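Local coordinates for protein TetR family transcriptional regulator (Rhodococcus erythropolis, PDB 4ZA6) that acts as a TetR-family transcriptional repressor, QsdR, and probably controls the qsdA gene for degradation of quorum-sensing signals, at residues A[109-114]-A[153-158]; A[88-91]-A[95-98]; A[24-29]-A[38-43]. All coordinates share one frame; numbering follows the deposited sequence.

Interaction 1. Residues A[109-114]-A[153-158]; sequences LAMMPG and ICDVHL
M111, the last residue of helix 103-111, lays its side chain against D155 and V156 of helix 143-158, a helix-helix packing contact inside the all-helical C-terminal domain that in TetR-family regulators usually carries the effector site. The two segments come nearest here, with the CA atoms of M111 and D155 6.5 Å apart. From CB, which heads for the facing helix, the M111 chain runs out extended: its CG passes D155 OD1 at 3.8 Å, and the sulfur follows, lying 3.8 Å from V156 CG1. The bend at chi3 (-78°) then swings CE away from V156, and the side chain also touches Y159 and L163. M111 and D155 run antiparallel as they pass, whereas M111 meets V156 at a slant. D155 holds its CG between its own backbone N and carbonyl carbon (chi1 63°), which brings OD2 to 3.2 Å from A110 O. Both atoms are acceptors, and no hydrogen bond joins them. Since the E117 carboxylate also lies close to this oxygen, the buried D155 group is likely to have a raised pKa. Putting an alanine at D155 would probably open a gap beside M111 CG, leaving that methylene without the carboxylate that flanks it. The sulfur has a further neighbour in the backbone of the facing helix: M111 SD lies 3.8 Å from V156 CA, as near as it is to the valine methyl.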
loop_
_atom_site.group_PDB
_atom_site.type_symbol
_atom_site.label_atom_id
_atom_site.label_comp_id
_atom_site.label_asym_id
_atom_site.label_seq_id
_atom_site.Cartn_x
_atom_site.Cartn_y
_atom_site.Cartn_z
ATOM N N LEU A 109 -9.919 1.583 4.079
ATOM C CA LEU A 109 -9.090 1.892 2.899
ATOM C C LEU A 109 -7.978 0.862 2.600
ATOM O O LEU A 109 -7.675 0.592 1.437
ATOM C CB LEU A 109 -8.473 3.297 3.066
ATOM C CG LEU A 109 -9.448 4.466 3.133
ATOM C CD1 LEU A 109 -8.701 5.764 3.321
ATOM C CD2 LEU A 109 -10.307 4.548 1.890
ATOM N N ALA A 110 -7.388 0.288 3.655
ATOM C CA ALA A 110 -6.274 -0.655 3.545
ATOM C C ALA A 110 -6.626 -2.129 3.451
ATOM O O ALA A 110 -5.887 -2.876 2.824
ATOM C CB ALA A 110 -5.315 -0.449 4.705
ATOM N N MET A 111 -7.662 -2.576 4.170
ATOM C CA MET A 111 -7.950 -4.019 4.275
ATOM C C MET A 111 -9.229 -4.522 3.656
ATOM O O MET A 111 -9.549 -5.700 3.759
ATOM C CB MET A 111 -7.762 -4.486 5.716
ATOM C CG MET A 111 -6.294 -4.581 6.078
ATOM S SD MET A 111 -6.041 -4.745 7.827
ATOM C CE MET A 111 -6.278 -3.005 8.394
ATOM N N MET A 112 -9.936 -3.636 2.984
ATOM C CA MET A 112 -11.126 -3.932 2.220
ATOM C C MET A 112 -10.693 -3.715 0.772
ATOM O O MET A 112 -9.877 -2.803 0.554
ATOM C CB MET A 112 -12.235 -2.918 2.571
ATOM C CG MET A 112 -13.558 -3.229 1.945
ATOM S SD MET A 112 -14.823 -2.021 2.296
ATOM C CE MET A 112 -14.418 -0.698 1.074
ATOM N N PRO A 113 -11.231 -4.438 -0.249
ATOM C CA PRO A 113 -10.852 -4.109 -1.632
ATOM C C PRO A 113 -11.067 -2.618 -1.916
ATOM O O PRO A 113 -11.990 -2.008 -1.389
ATOM C CB PRO A 113 -11.783 -4.991 -2.461
ATOM C CG PRO A 113 -11.975 -6.201 -1.603
ATOM C CD PRO A 113 -12.154 -5.592 -0.226
ATOM N N GLY A 114 -10.104 -2.016 -2.595
ATOM C CA GLY A 114 -10.119 -0.587 -2.892
ATOM C C GLY A 114 -8.787 -0.176 -3.472
ATOM O O GLY A 114 -8.022 -1.035 -3.916
ATOM N N ILE A 153 -3.295 -11.737 2.296
ATOM C CA ILE A 153 -2.772 -12.533 3.422
ATOM C C ILE A 153 -1.862 -11.747 4.307
ATOM O O ILE A 153 -1.778 -12.068 5.485
ATOM C CB ILE A 153 -2.102 -13.898 3.066
ATOM C CG1 ILE A 153 -0.898 -13.780 2.114
ATOM C CG2 ILE A 153 -3.097 -14.953 2.719
ATOM C CD1 ILE A 153 -0.310 -15.005 1.661
ATOM N N CYS A 154 -1.143 -10.761 3.736
ATOM C CA CYS A 154 -0.158 -9.932 4.424
ATOM C C CYS A 154 -0.695 -8.739 5.128
ATOM O O CYS A 154 -0.192 -8.420 6.203
ATOM C CB CYS A 154 0.963 -9.528 3.472
ATOM S SG CYS A 154 1.961 -10.921 2.901
ATOM N N ASP A 155 -1.614 -7.992 4.486
ATOM C CA ASP A 155 -2.047 -6.735 5.060
ATOM C C ASP A 155 -2.651 -6.760 6.472
ATOM O O ASP A 155 -2.304 -5.881 7.286
ATOM C CB ASP A 155 -2.770 -5.845 4.068
ATOM C CG ASP A 155 -4.069 -6.363 3.495
ATOM O OD1 ASP A 155 -4.619 -7.378 4.043
ATOM O OD2 ASP A 155 -4.559 -5.750 2.519
ATOM N N VAL A 156 -3.416 -7.825 6.818
ATOM C CA VAL A 156 -3.984 -7.946 8.175
ATOM C C VAL A 156 -2.893 -8.121 9.237
ATOM O O VAL A 156 -3.118 -7.801 10.405
ATOM C CB VAL A 156 -5.139 -8.989 8.312
ATOM C CG1 VAL A 156 -6.398 -8.500 7.587
ATOM C CG2 VAL A 156 -4.713 -10.362 7.796
ATOM N N HIS A 157 -1.713 -8.649 8.825
ATOM C CA HIS A 157 -0.576 -8.855 9.724
ATOM C C HIS A 157 0.195 -7.572 9.852
ATOM O O HIS A 157 0.555 -7.191 10.974
ATOM C CB HIS A 157 0.315 -10.019 9.263
ATOM C CG HIS A 157 -0.341 -11.345 9.447
ATOM N ND1 HIS A 157 -0.522 -11.885 10.697
ATOM C CD2 HIS A 157 -0.896 -12.168 8.533
ATOM C CE1 HIS A 157 -1.154 -13.028 10.508
ATOM N NE2 HIS A 157 -1.380 -13.251 9.225
ATOM N N LEU A 158 0.451 -6.885 8.718
ATOM C CA LEU A 158 1.133 -5.589 8.772
ATOM C C LEU A 158 0.402 -4.631 9.706
ATOM O O LEU A 158 1.034 -3.950 10.520
ATOM C CB LEU A 158 1.257 -4.995 7.366
ATOM C CG LEU A 158 1.865 -3.599 7.245
ATOM C CD1 LEU A 158 3.228 -3.492 7.963
ATOM C CD2 LEU A 158 1.955 -3.182 5.793
#

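Interaction 2. Residues A[88-91]-A[95-98]; sequences SVES and LRAL
V89 and L95 face each other where helix 74-90 stops and helix 93-101 takes over, their CA atoms 7.5 Å apart, with S91 the first residue to leave helical backbone angles. Two kinds of contact bridge this turn. In the apolar one, V89 CG1, placed anti to the backbone N (chi1 170°), meets L95 CD2 at 3.6 Å, one methyl against another. The two side chains run at a slant to each other, and both also touch Y159, while L95 goes on to pack against Y18 and F106. The polar contact belongs to R96. Its chain leaves the helix stretched out and then folds at chi3 (-82°), which carries the guanidinium back over the end of the preceding helix. There NH2 donates to E90 O over 2.7 Å, a nearly straight bond with an N-H...O angle of 170°. The oxygen lies almost in the guanidinium plane, and the donor in turn lies in the plane of the E90 carbonyl, so the bond restrains the tilt of the arginine group. E90 belongs to the last turn of its helix, and a positive group at that end is likely to be favoured by the helix dipole. The E90 carboxylate makes no salt bridge with R96: E90 OE2 stays 5.6 Å from R96 NH2, although the opposite charges may still attract. A bound MPD, probably from the crystallisation liquor, lies about 3 Å from the R96 side chain. At the start of the second helix S92 OG accepts from L95 N. The whole is a tight turn between two consecutive helices of the all-helical C-terminal domain of a TetR-family regulator, with an arginine bonded to the terminal turn of the first helix.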
loop_
_atom_site.group_PDB
_atom_site.type_symbol
_atom_site.label_atom_id
_atom_site.label_comp_id
_atom_site.label_asym_id
_atom_site.label_seq_id
_atom_site.Cartn_x
_atom_site.Cartn_y
_atom_site.Cartn_z
ATOM N N SER A 88 9.021 -0.294 6.042
ATOM C CA SER A 88 8.940 1.127 5.681
ATOM C C SER A 88 7.578 1.690 6.111
ATOM O O SER A 88 7.501 2.779 6.669
ATOM C CB SER A 88 9.155 1.318 4.183
ATOM O OG SER A 88 9.044 2.693 3.857
ATOM N N VAL A 89 6.525 0.924 5.896
ATOM C CA VAL A 89 5.161 1.284 6.298
ATOM C C VAL A 89 5.074 1.347 7.842
ATOM O O VAL A 89 4.539 2.313 8.375
ATOM C CB VAL A 89 4.123 0.326 5.697
ATOM C CG1 VAL A 89 2.730 0.547 6.311
ATOM C CG2 VAL A 89 4.071 0.466 4.182
ATOM N N GLU A 90 5.640 0.349 8.544
ATOM C CA GLU A 90 5.665 0.306 10.015
ATOM C C GLU A 90 6.370 1.554 10.632
ATOM O O GLU A 90 5.912 2.066 11.655
ATOM C CB GLU A 90 6.320 -1.014 10.484
ATOM C CG GLU A 90 6.338 -1.236 11.989
ATOM C CD GLU A 90 7.253 -2.357 12.459
ATOM O OE1 GLU A 90 8.345 -2.533 11.870
ATOM O OE2 GLU A 90 6.884 -3.050 13.434
ATOM N N SER A 91 7.451 2.052 9.994
ATOM C CA SER A 91 8.190 3.215 10.505
ATOM C C SER A 91 7.666 4.569 9.994
ATOM O O SER A 91 8.295 5.601 10.248
ATOM C CB SER A 91 9.686 3.054 10.230
ATOM O OG SER A 91 9.985 3.199 8.849
ATOM N N LEU A 95 1.774 7.952 8.435
ATOM C CA LEU A 95 0.755 6.909 8.576
ATOM C C LEU A 95 0.330 6.802 10.035
ATOM O O LEU A 95 -0.867 6.797 10.317
ATOM C CB LEU A 95 1.228 5.537 8.063
ATOM C CG LEU A 95 0.161 4.439 8.178
ATOM C CD1 LEU A 95 -1.061 4.767 7.318
ATOM C CD2 LEU A 95 0.722 3.092 7.843
ATOM N N ARG A 96 1.314 6.761 10.949
ATOM C CA ARG A 96 1.109 6.668 12.398
ATOM C C ARG A 96 0.153 7.737 12.918
ATOM O O ARG A 96 -0.736 7.415 13.701
ATOM C CB ARG A 96 2.461 6.715 13.141
ATOM C CG ARG A 96 2.468 5.964 14.468
ATOM C CD ARG A 96 3.867 5.542 14.875
ATOM N NE ARG A 96 4.294 4.306 14.211
ATOM C CZ ARG A 96 4.114 3.080 14.700
ATOM N NH1 ARG A 96 3.504 2.907 15.866
ATOM N NH2 ARG A 96 4.540 2.019 14.022
ATOM N N ALA A 97 0.321 8.999 12.465
ATOM C CA ALA A 97 -0.533 10.127 12.837
ATOM C C ALA A 97 -1.949 9.916 12.312
ATOM O O ALA A 97 -2.907 10.196 13.024
ATOM C CB ALA A 97 0.043 11.435 12.283
ATOM N N LEU A 98 -2.073 9.409 11.066
ATOM C CA LEU A 98 -3.351 9.140 10.411
ATOM C C LEU A 98 -4.085 8.004 11.113
ATOM O O LEU A 98 -5.248 8.175 11.452
ATOM C CB LEU A 98 -3.135 8.826 8.915
ATOM C CG LEU A 98 -4.395 8.524 8.093
ATOM C CD1 LEU A 98 -5.052 9.808 7.582
ATOM C CD2 LEU A 98 -4.088 7.571 6.947
#

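Interaction 3. Residues A[24-29]-A[38-43]; sequences LDMSLL and ATLYRW
L40 of helix 37-44 pushes its CD2 methyl into the first turn of helix 26-33, where M26 and L29 receive it, and both of these side chains cross that of L40 at about a right angle. Held anti to the backbone N (chi1 179°), CG of L40 stands straight out from its helix and sends the branch across. CD2 comes to 3.9 Å from L29 CG. M26 reaches the same methyl from another direction: its chain, bent at chi2 and chi3, brings CE to 4.0 Å from L40 CD2. The closest approach is to the backbone, with L40 CD2 3.3 Å from M26 O, a snug apolar-to-carbonyl contact. All three residues are buried. The turn that receives L40 is fixed by D25, the N-cap of helix 26-33, whose OD1 accepts from L28 N at 3.1 Å, reached from above the carboxylate plane, and more weakly from S27 N. This pairing of two short helices is the helix-turn-helix of the TetR DNA-binding domain, in which helix 37-44 is, as in relatives, probably the recognition helix. S27 OG also bonds R37 at the start of that helix. Around the pair, M26 and L29 pack on L50 of helix 47-69, and L29 reaches T13 and A14 of helix 4-19, while L40 meets V35 in the intervening turn.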
loop_
_atom_site.group_PDB
_atom_site.type_symbol
_atom_site.label_atom_id
_atom_site.label_comp_id
_atom_site.label_asym_id
_atom_site.label_seq_id
_atom_site.Cartn_x
_atom_site.Cartn_y
_atom_site.Cartn_z
ATOM N N LEU A 24 -7.449 15.306 6.428
ATOM C CA LEU A 24 -7.907 15.704 5.091
ATOM C C LEU A 24 -9.233 16.467 5.120
ATOM O O LEU A 24 -10.288 15.910 4.808
ATOM C CB LEU A 24 -7.990 14.493 4.154
ATOM C CG LEU A 24 -7.598 14.731 2.713
ATOM C CD1 LEU A 24 -6.077 14.784 2.587
ATOM C CD2 LEU A 24 -8.121 13.607 1.829
ATOM N N ASP A 25 -9.164 17.758 5.432
ATOM C CA ASP A 25 -10.317 18.645 5.513
ATOM C C ASP A 25 -10.663 19.112 4.111
ATOM O O ASP A 25 -9.907 19.880 3.523
ATOM C CB ASP A 25 -9.977 19.842 6.419
ATOM C CG ASP A 25 -11.153 20.715 6.811
ATOM O OD1 ASP A 25 -11.925 21.113 5.913
ATOM O OD2 ASP A 25 -11.274 21.042 8.009
ATOM N N MET A 26 -11.796 18.617 3.567
ATOM C CA MET A 26 -12.277 18.904 2.211
ATOM C C MET A 26 -12.575 20.372 1.959
ATOM O O MET A 26 -12.356 20.851 0.842
ATOM C CB MET A 26 -13.439 17.984 1.798
ATOM C CG MET A 26 -13.070 16.516 1.722
ATOM S SD MET A 26 -11.639 16.103 0.657
ATOM C CE MET A 26 -12.469 15.484 -0.772
ATOM N N SER A 27 -12.964 21.116 3.009
ATOM C CA SER A 27 -13.205 22.554 2.918
ATOM C C SER A 27 -11.875 23.308 2.801
ATOM O O SER A 27 -11.756 24.202 1.956
ATOM C CB SER A 27 -14.019 23.048 4.111
ATOM O OG SER A 27 -15.400 22.843 3.874
ATOM N N LEU A 28 -10.869 22.925 3.637
ATOM C CA LEU A 28 -9.511 23.488 3.640
ATOM C C LEU A 28 -8.913 23.190 2.243
ATOM O O LEU A 28 -8.419 24.099 1.584
ATOM C CB LEU A 28 -8.680 22.775 4.723
ATOM C CG LEU A 28 -7.772 23.592 5.662
ATOM C CD1 LEU A 28 -7.746 22.975 7.055
ATOM C CD2 LEU A 28 -6.333 23.615 5.155
ATOM N N LEU A 29 -9.034 21.928 1.767
ATOM C CA LEU A 29 -8.547 21.519 0.442
ATOM C C LEU A 29 -9.169 22.353 -0.692
ATOM O O LEU A 29 -8.427 22.895 -1.524
ATOM C CB LEU A 29 -8.791 20.024 0.214
ATOM C CG LEU A 29 -8.339 19.401 -1.129
ATOM C CD1 LEU A 29 -6.924 19.791 -1.510
ATOM C CD2 LEU A 29 -8.356 17.920 -1.022
ATOM N N ALA A 38 -18.460 21.635 -4.306
ATOM C CA ALA A 38 -19.126 20.828 -5.324
ATOM C C ALA A 38 -18.151 20.449 -6.450
ATOM O O ALA A 38 -18.165 19.306 -6.878
ATOM C CB ALA A 38 -20.322 21.591 -5.891
ATOM N N THR A 39 -17.324 21.414 -6.931
ATOM C CA THR A 39 -16.304 21.202 -7.972
ATOM C C THR A 39 -15.275 20.159 -7.473
ATOM O O THR A 39 -14.938 19.210 -8.205
ATOM C CB THR A 39 -15.659 22.558 -8.328
ATOM O OG1 THR A 39 -16.640 23.377 -8.956
ATOM C CG2 THR A 39 -14.430 22.423 -9.243
ATOM N N LEU A 40 -14.798 20.326 -6.219
ATOM C CA LEU A 40 -13.852 19.380 -5.617
ATOM C C LEU A 40 -14.402 17.936 -5.594
ATOM O O LEU A 40 -13.699 17.025 -6.037
ATOM C CB LEU A 40 -13.391 19.832 -4.215
ATOM C CG LEU A 40 -12.405 18.871 -3.504
ATOM C CD1 LEU A 40 -11.086 18.758 -4.277
ATOM C CD2 LEU A 40 -12.153 19.283 -2.082
ATOM N N TYR A 41 -15.667 17.739 -5.133
ATOM C CA TYR A 41 -16.316 16.413 -5.089
ATOM C C TYR A 41 -16.363 15.783 -6.484
ATOM O O TYR A 41 -16.050 14.599 -6.635
ATOM C CB TYR A 41 -17.735 16.473 -4.469
ATOM C CG TYR A 41 -18.471 15.150 -4.584
ATOM C CD1 TYR A 41 -18.232 14.115 -3.684
ATOM C CD2 TYR A 41 -19.360 14.911 -5.630
ATOM C CE1 TYR A 41 -18.860 12.877 -3.820
ATOM C CE2 TYR A 41 -19.990 13.675 -5.780
ATOM C CZ TYR A 41 -19.740 12.662 -4.868
ATOM O OH TYR A 41 -20.376 11.449 -4.986
ATOM N N ARG A 42 -16.739 16.590 -7.503
ATOM C CA ARG A 42 -16.803 16.188 -8.909
ATOM C C ARG A 42 -15.438 15.718 -9.406
ATOM O O ARG A 42 -15.367 14.754 -10.172
ATOM C CB ARG A 42 -17.307 17.358 -9.756
ATOM C CG ARG A 42 -17.969 16.952 -11.068
ATOM C CD ARG A 42 -18.772 18.083 -11.697
ATOM N NE ARG A 42 -17.957 19.267 -11.985
ATOM C CZ ARG A 42 -18.150 20.464 -11.439
ATOM N NH1 ARG A 42 -19.146 20.659 -10.585
ATOM N NH2 ARG A 42 -17.357 21.478 -11.753
ATOM N N TRP A 43 -14.352 16.357 -8.926
ATOM C CA TRP A 43 -12.989 16.017 -9.329
ATOM C C TRP A 43 -12.429 14.762 -8.697
ATOM O O TRP A 43 -11.798 13.976 -9.395
ATOM C CB TRP A 43 -12.026 17.184 -9.038
ATOM C CG TRP A 43 -12.171 18.389 -9.942
ATOM C CD1 TRP A 43 -13.068 18.568 -10.955
ATOM C CD2 TRP A 43 -11.416 19.606 -9.852
ATOM N NE1 TRP A 43 -12.890 19.809 -11.531
ATOM C CE2 TRP A 43 -11.872 20.460 -10.881
ATOM C CE3 TRP A 43 -10.370 20.042 -9.020
ATOM C CZ2 TRP A 43 -11.337 21.740 -11.083
ATOM C CZ3 TRP A 43 -9.826 21.301 -9.237
ATOM C CH2 TRP A 43 -10.286 22.122 -10.278
#

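Interactions 1 and 2 belong to one C-terminal helical domain and adjoin: their centres are 14 Å apart, and L158 CD2 packs on V89 CG1 at 3.8 Å. Y159 joins them further, touching A110 and M111 in the first and V89 and L95 in the second. Bound MPD comes to about 6 Å from the A110 side chain as well as close to R96, consistent with a nearby pocket, though the effector site remains unassigned. Interaction 3 stands apart in the DNA-binding helix-turn-helix, its centre 26 Å from interaction 1 and 25 Å from interaction 2, with nearest atoms about 8 and 6 Å away.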